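Local coordinates for ribonucleoside triphosphate reductase (Lactobacillus leichmannii, PDB 1L1L), which reduces ribonucleoside triphosphates to 2'-deoxyribonucleoside triphosphates using a cobalamin (B12) cofactor, as an allosterically regulated monomeric class II ribonucleotide reductase, at residues P64-Q67 with D68-L72; E83-Y86 with K87-G91. All blocks are in the same frame, centred on the assembly; numbering follows the deposited sequence.

Contact 1. Residues P64-Q67 with D68-L72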
loop_
_atom_site.group_PDB
_atom_site.type_symbol
_atom_site.label_atom_id
_atom_site.label_comp_id
_atom_site.label_asym_id
_atom_site.label_seq_id
_atom_site.Cartn_x
_atom_site.Cartn_y
_atom_site.Cartn_z
ATOM N N PRO A 64 7.950 -8.763 -22.699
ATOM C CA PRO A 64 7.455 -9.935 -23.426
ATOM C C PRO A 64 8.201 -10.296 -24.718
ATOM O O PRO A 64 8.239 -11.462 -25.103
ATOM C CB PRO A 64 5.994 -9.579 -23.679
ATOM C CG PRO A 64 6.054 -8.106 -23.876
ATOM C CD PRO A 64 6.975 -7.658 -22.764
ATOM N N ARG A 65 8.778 -9.297 -25.380
ATOM C CA ARG A 65 9.509 -9.533 -26.624
ATOM C C ARG A 65 10.684 -10.472 -26.385
ATOM O O ARG A 65 11.049 -11.256 -27.260
ATOM C CB ARG A 65 10.002 -8.205 -27.201
ATOM C CG ARG A 65 8.908 -7.359 -27.808
ATOM C CD ARG A 65 9.432 -6.004 -28.219
ATOM N NE ARG A 65 9.898 -5.222 -27.076
ATOM C CZ ARG A 65 10.445 -4.016 -27.174
ATOM N NH1 ARG A 65 10.600 -3.449 -28.364
ATOM N NH2 ARG A 65 10.832 -3.369 -26.087
ATOM N N LEU A 66 11.267 -10.394 -25.192
ATOM C CA LEU A 66 12.398 -11.244 -24.830
ATOM C C LEU A 66 11.989 -12.714 -24.775
ATOM O O LEU A 66 12.819 -13.590 -24.539
ATOM C CB LEU A 66 12.963 -10.829 -23.467
ATOM C CG LEU A 66 13.650 -9.466 -23.352
ATOM C CD1 LEU A 66 13.935 -9.167 -21.875
ATOM C CD2 LEU A 66 14.940 -9.464 -24.169
ATOM N N GLN A 67 10.706 -12.977 -24.987
ATOM C CA GLN A 67 10.195 -14.341 -24.957
ATOM C C GLN A 67 10.170 -14.958 -26.352
ATOM O O GLN A 67 10.082 -16.177 -26.503
ATOM C CB GLN A 67 8.784 -14.352 -24.373
ATOM C CG GLN A 67 8.685 -13.717 -22.994
ATOM C CD GLN A 67 9.608 -14.373 -21.988
ATOM O OE1 GLN A 67 9.543 -15.581 -21.767
ATOM N NE2 GLN A 67 10.474 -13.576 -21.369
ATOM N N ASP A 68 10.254 -14.105 -27.368
ATOM C CA ASP A 68 10.214 -14.548 -28.759
ATOM C C ASP A 68 11.532 -14.311 -29.501
ATOM O O ASP A 68 11.675 -13.314 -30.214
ATOM C CB ASP A 68 9.084 -13.818 -29.478
ATOM C CG ASP A 68 7.767 -13.916 -28.734
ATOM O OD1 ASP A 68 7.228 -15.042 -28.631
ATOM O OD2 ASP A 68 7.276 -12.870 -28.245
ATOM N N SER A 69 12.480 -15.236 -29.334
ATOM C CA SER A 69 13.793 -15.139 -29.979
ATOM C C SER A 69 14.166 -13.676 -30.202
ATOM O O SER A 69 14.177 -13.188 -31.334
ATOM C CB SER A 69 13.785 -15.887 -31.318
ATOM O OG SER A 69 13.560 -17.277 -31.137
ATOM N N PRO A 70 14.482 -12.958 -29.115
ATOM C CA PRO A 70 14.848 -11.544 -29.211
ATOM C C PRO A 70 16.025 -11.298 -30.143
ATOM O O PRO A 70 17.007 -12.040 -30.125
ATOM C CB PRO A 70 15.166 -11.175 -27.762
ATOM C CG PRO A 70 15.734 -12.448 -27.218
ATOM C CD PRO A 70 14.776 -13.483 -27.768
ATOM N N SER A 71 15.917 -10.255 -30.959
ATOM C CA SER A 71 16.986 -9.912 -31.881
ATOM C C SER A 71 18.142 -9.349 -31.067
ATOM O O SER A 71 17.959 -8.923 -29.921
ATOM C CB SER A 71 16.513 -8.866 -32.888
ATOM O OG SER A 71 16.164 -7.659 -32.236
ATOM N N LEU A 72 19.330 -9.351 -31.661
ATOM C CA LEU A 72 20.521 -8.840 -31.001
ATOM C C LEU A 72 20.323 -7.364 -30.695
ATOM O O LEU A 72 20.734 -6.883 -29.639
ATOM C CB LEU A 72 21.744 -9.027 -31.910
ATOM C CG LEU A 72 23.133 -8.722 -31.352
ATOM C CD1 LEU A 72 23.451 -9.683 -30.220
ATOM C CD2 LEU A 72 24.171 -8.868 -32.466
#

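Contact 2. Residues E83-Y86 with K87-G91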
loop_
_atom_site.group_PDB
_atom_site.type_symbol
_atom_site.label_atom_id
_atom_site.label_comp_id
_atom_site.label_asym_id
_atom_site.label_seq_id
_atom_site.Cartn_x
_atom_site.Cartn_y
_atom_site.Cartn_z
ATOM N N GLU A 83 20.411 0.249 -18.142
ATOM C CA GLU A 83 21.534 0.994 -17.604
ATOM C C GLU A 83 21.080 2.389 -17.195
ATOM O O GLU A 83 21.538 2.918 -16.189
ATOM C CB GLU A 83 22.672 1.075 -18.638
ATOM C CG GLU A 83 23.178 -0.280 -19.072
ATOM C CD GLU A 83 24.405 -0.182 -19.969
ATOM O OE1 GLU A 83 24.513 0.830 -20.700
ATOM O OE2 GLU A 83 25.237 -1.121 -19.939
ATOM N N ARG A 84 20.180 2.987 -17.970
ATOM C CA ARG A 84 19.662 4.313 -17.631
ATOM C C ARG A 84 18.826 4.168 -16.353
ATOM O O ARG A 84 18.912 4.974 -15.424
ATOM C CB ARG A 84 18.754 4.840 -18.744
ATOM C CG ARG A 84 19.448 5.451 -19.947
ATOM C CD ARG A 84 18.392 5.911 -20.955
ATOM N NE ARG A 84 17.848 4.782 -21.706
ATOM C CZ ARG A 84 16.735 4.825 -22.434
ATOM N NH1 ARG A 84 16.026 5.947 -22.512
ATOM N NH2 ARG A 84 16.341 3.745 -23.097
ATOM N N LEU A 85 18.018 3.118 -16.333
ATOM C CA LEU A 85 17.150 2.842 -15.198
ATOM C C LEU A 85 18.022 2.713 -13.952
ATOM O O LEU A 85 17.762 3.363 -12.944
ATOM C CB LEU A 85 16.367 1.560 -15.465
ATOM C CG LEU A 85 15.033 1.326 -14.752
ATOM C CD1 LEU A 85 14.124 2.536 -14.904
ATOM C CD2 LEU A 85 14.383 0.078 -15.339
ATOM N N TYR A 86 19.075 1.900 -14.035
ATOM C CA TYR A 86 19.965 1.726 -12.899
ATOM C C TYR A 86 20.535 3.057 -12.422
ATOM O O TYR A 86 20.580 3.322 -11.218
ATOM C CB TYR A 86 21.112 0.774 -13.250
ATOM C CG TYR A 86 22.031 0.485 -12.085
ATOM C CD1 TYR A 86 22.916 1.450 -11.601
ATOM C CD2 TYR A 86 21.983 -0.744 -11.436
ATOM C CE1 TYR A 86 23.724 1.195 -10.490
ATOM C CE2 TYR A 86 22.782 -1.011 -10.334
ATOM C CZ TYR A 86 23.643 -0.041 -9.865
ATOM O OH TYR A 86 24.396 -0.304 -8.748
ATOM N N LYS A 87 20.981 3.895 -13.357
ATOM C CA LYS A 87 21.553 5.183 -12.988
ATOM C C LYS A 87 20.533 6.099 -12.308
ATOM O O LYS A 87 20.873 6.854 -11.395
ATOM C CB LYS A 87 22.133 5.881 -14.227
ATOM C CG LYS A 87 22.743 7.237 -13.939
ATOM C CD LYS A 87 23.418 7.839 -15.182
ATOM C CE LYS A 87 23.917 9.257 -14.904
ATOM N NZ LYS A 87 24.592 9.898 -16.080
ATOM N N LEU A 88 19.291 6.033 -12.772
ATOM C CA LEU A 88 18.207 6.844 -12.229
ATOM C C LEU A 88 17.841 6.454 -10.796
ATOM O O LEU A 88 17.761 7.310 -9.909
ATOM C CB LEU A 88 16.965 6.701 -13.111
ATOM C CG LEU A 88 15.702 7.403 -12.614
ATOM C CD1 LEU A 88 15.925 8.905 -12.526
ATOM C CD2 LEU A 88 14.552 7.082 -13.560
ATOM N N ILE A 89 17.626 5.162 -10.592
ATOM C CA ILE A 89 17.248 4.630 -9.286
ATOM C C ILE A 89 18.397 4.688 -8.294
ATOM O O ILE A 89 18.205 5.074 -7.146
ATOM C CB ILE A 89 16.749 3.177 -9.410
ATOM C CG1 ILE A 89 15.521 3.139 -10.332
ATOM C CG2 ILE A 89 16.386 2.619 -8.026
ATOM C CD1 ILE A 89 15.091 1.748 -10.717
ATOM N N TYR A 90 19.596 4.312 -8.733
ATOM C CA TYR A 90 20.767 4.344 -7.852
ATOM C C TYR A 90 20.932 5.724 -7.252
ATOM O O TYR A 90 21.331 5.862 -6.090
ATOM C CB TYR A 90 22.045 3.994 -8.633
ATOM C CG TYR A 90 23.308 3.966 -7.795
ATOM C CD1 TYR A 90 23.575 2.904 -6.928
ATOM C CD2 TYR A 90 24.230 5.014 -7.850
ATOM C CE1 TYR A 90 24.732 2.888 -6.137
ATOM C CE2 TYR A 90 25.384 5.009 -7.063
ATOM C CZ TYR A 90 25.626 3.950 -6.212
ATOM O OH TYR A 90 26.753 3.965 -5.420
ATOM N N GLY A 91 20.652 6.744 -8.060
ATOM C CA GLY A 91 20.778 8.119 -7.620
ATOM C C GLY A 91 19.596 8.592 -6.794
ATOM O O GLY A 91 19.610 9.701 -6.255
#

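Contact 1. Residues P64-Q67 with D68-L72
Asp68 N donates to Arg65 O at 3.0 Å, the one hydrogen bond that joins 64-67 to 68-72. The N-H points fairly straight at the oxygen, at 160°, but it arrives from above the carbonyl plane of Arg65 and not along a lone pair, as suits the tight winding of the 3-10 turn formed by 64-67. The bond repeats the i to i+3 pattern at the end of that turn, after which the chain leaves it: Ser69 has a positive phi, and Pro70 is brought back over the turn.

The apolar part of the contact is a single pair. Leu66 CD2 meets Pro70 CB at 4.0 Å, the leucine side chain crossing the proline ring at about a right angle. Pro70 CD lies 3.8 Å from Leu66 O, so the ring touches the backbone as well as CD2 of Leu66. Leu78 of helix 72-90 also packs on Leu66, while Lys75 touches Pro70.

Among the polar side chains, Asp68 folds back beside its own backbone N (chi1 -51°), which lays the carboxylate alongside the end of the turn. Its OD2 comes within 3.6 Å of Pro64 O, an approach of two oxygens that offers no bond. The CB of Arg65 points away from 68-72; its guanidinium NH2 forms a salt bridge with Asp63, and its side chain lies against Tyr532 and Leu536 of helix 512-536.

Past the proline, Ser71 OG caps Leu74 N at the start of helix 72-90. Since the Asp68 carboxylate faces Pro64 O without bonding to it, the link between the two halves of this surface turn is carried by one out-of-plane backbone hydrogen bond and the Leu66-Pro70 contact.

Contact 2. Residues E83-Y86 with K87-G91
Four successive i to i+4 backbone bonds tie Glu83-Tyr86 to Lys87-Tyr90. Ile89 N to Leu85 O is the straightest, with an N-H...O angle of 174° at 3.0 Å, and Leu88 N reaches Arg84 O at 2.9 Å; both donors sit nearly along the C=O axis. Lys87 N to Glu83 O and Tyr90 N to Tyr86 O (2.9 Å) come in tilted from the carbonyl planes. One step on, Gly91 N makes only a weak bond to Lys87 O.

Outside the backbone, Tyr86 and Tyr90 lie side by side and point the same way. Both carry CG anti to the backbone N (chi1 near 180° in each), which sends the two rings off the helix in step. Their planes are within 16° of parallel, yet the centroids stand 5.7 Å apart, an offset too large for a real stack. The touching is done by Tyr86 CE1, 3.8 Å from Tyr90 CB, and by Tyr86 OH, 3.8 Å from Tyr90 CD1. That hydroxyl is hydrogen-bonded to Asp49 O, which fixes the far end of the ring, while the Tyr90 ring stacks with Trp48.

Round the helix, Leu85 and Ile89 form a second such pair, their side chains running alongside with Leu85 CG 4.1 Å from Ile89 CD1. Ile89 CG1, placed beside its own backbone N, also lies 3.4 Å from Leu85 O. Leu85 and Leu88 face helix 436-450, Ile89 leans on Val52 of helix 48-60, and the tyrosines meet helix 9-18. The pattern is that of a regular alpha-helix packed among other helices, with residues three or four apart turned to the same neighbouring helices.

Overall arrangement
Contacts 1 and 2 follow one another along the chain and are joined by helix 72-90: contact 1 leads into its first turn, and contact 2 lies in its C-terminal part. Their centres are 23 Å apart, and the nearest atoms about 9 Å, so the two do not touch. Contact 1 lies at the surface, its centre about 33 Å from the centre of the chain, whereas contact 2 is buried at about 24 Å, on the same side of that centre. Both belong to the ribonucleotide reductase alpha domain, and helix 48-60 precedes the turn of contact 1 and packs against contact 2.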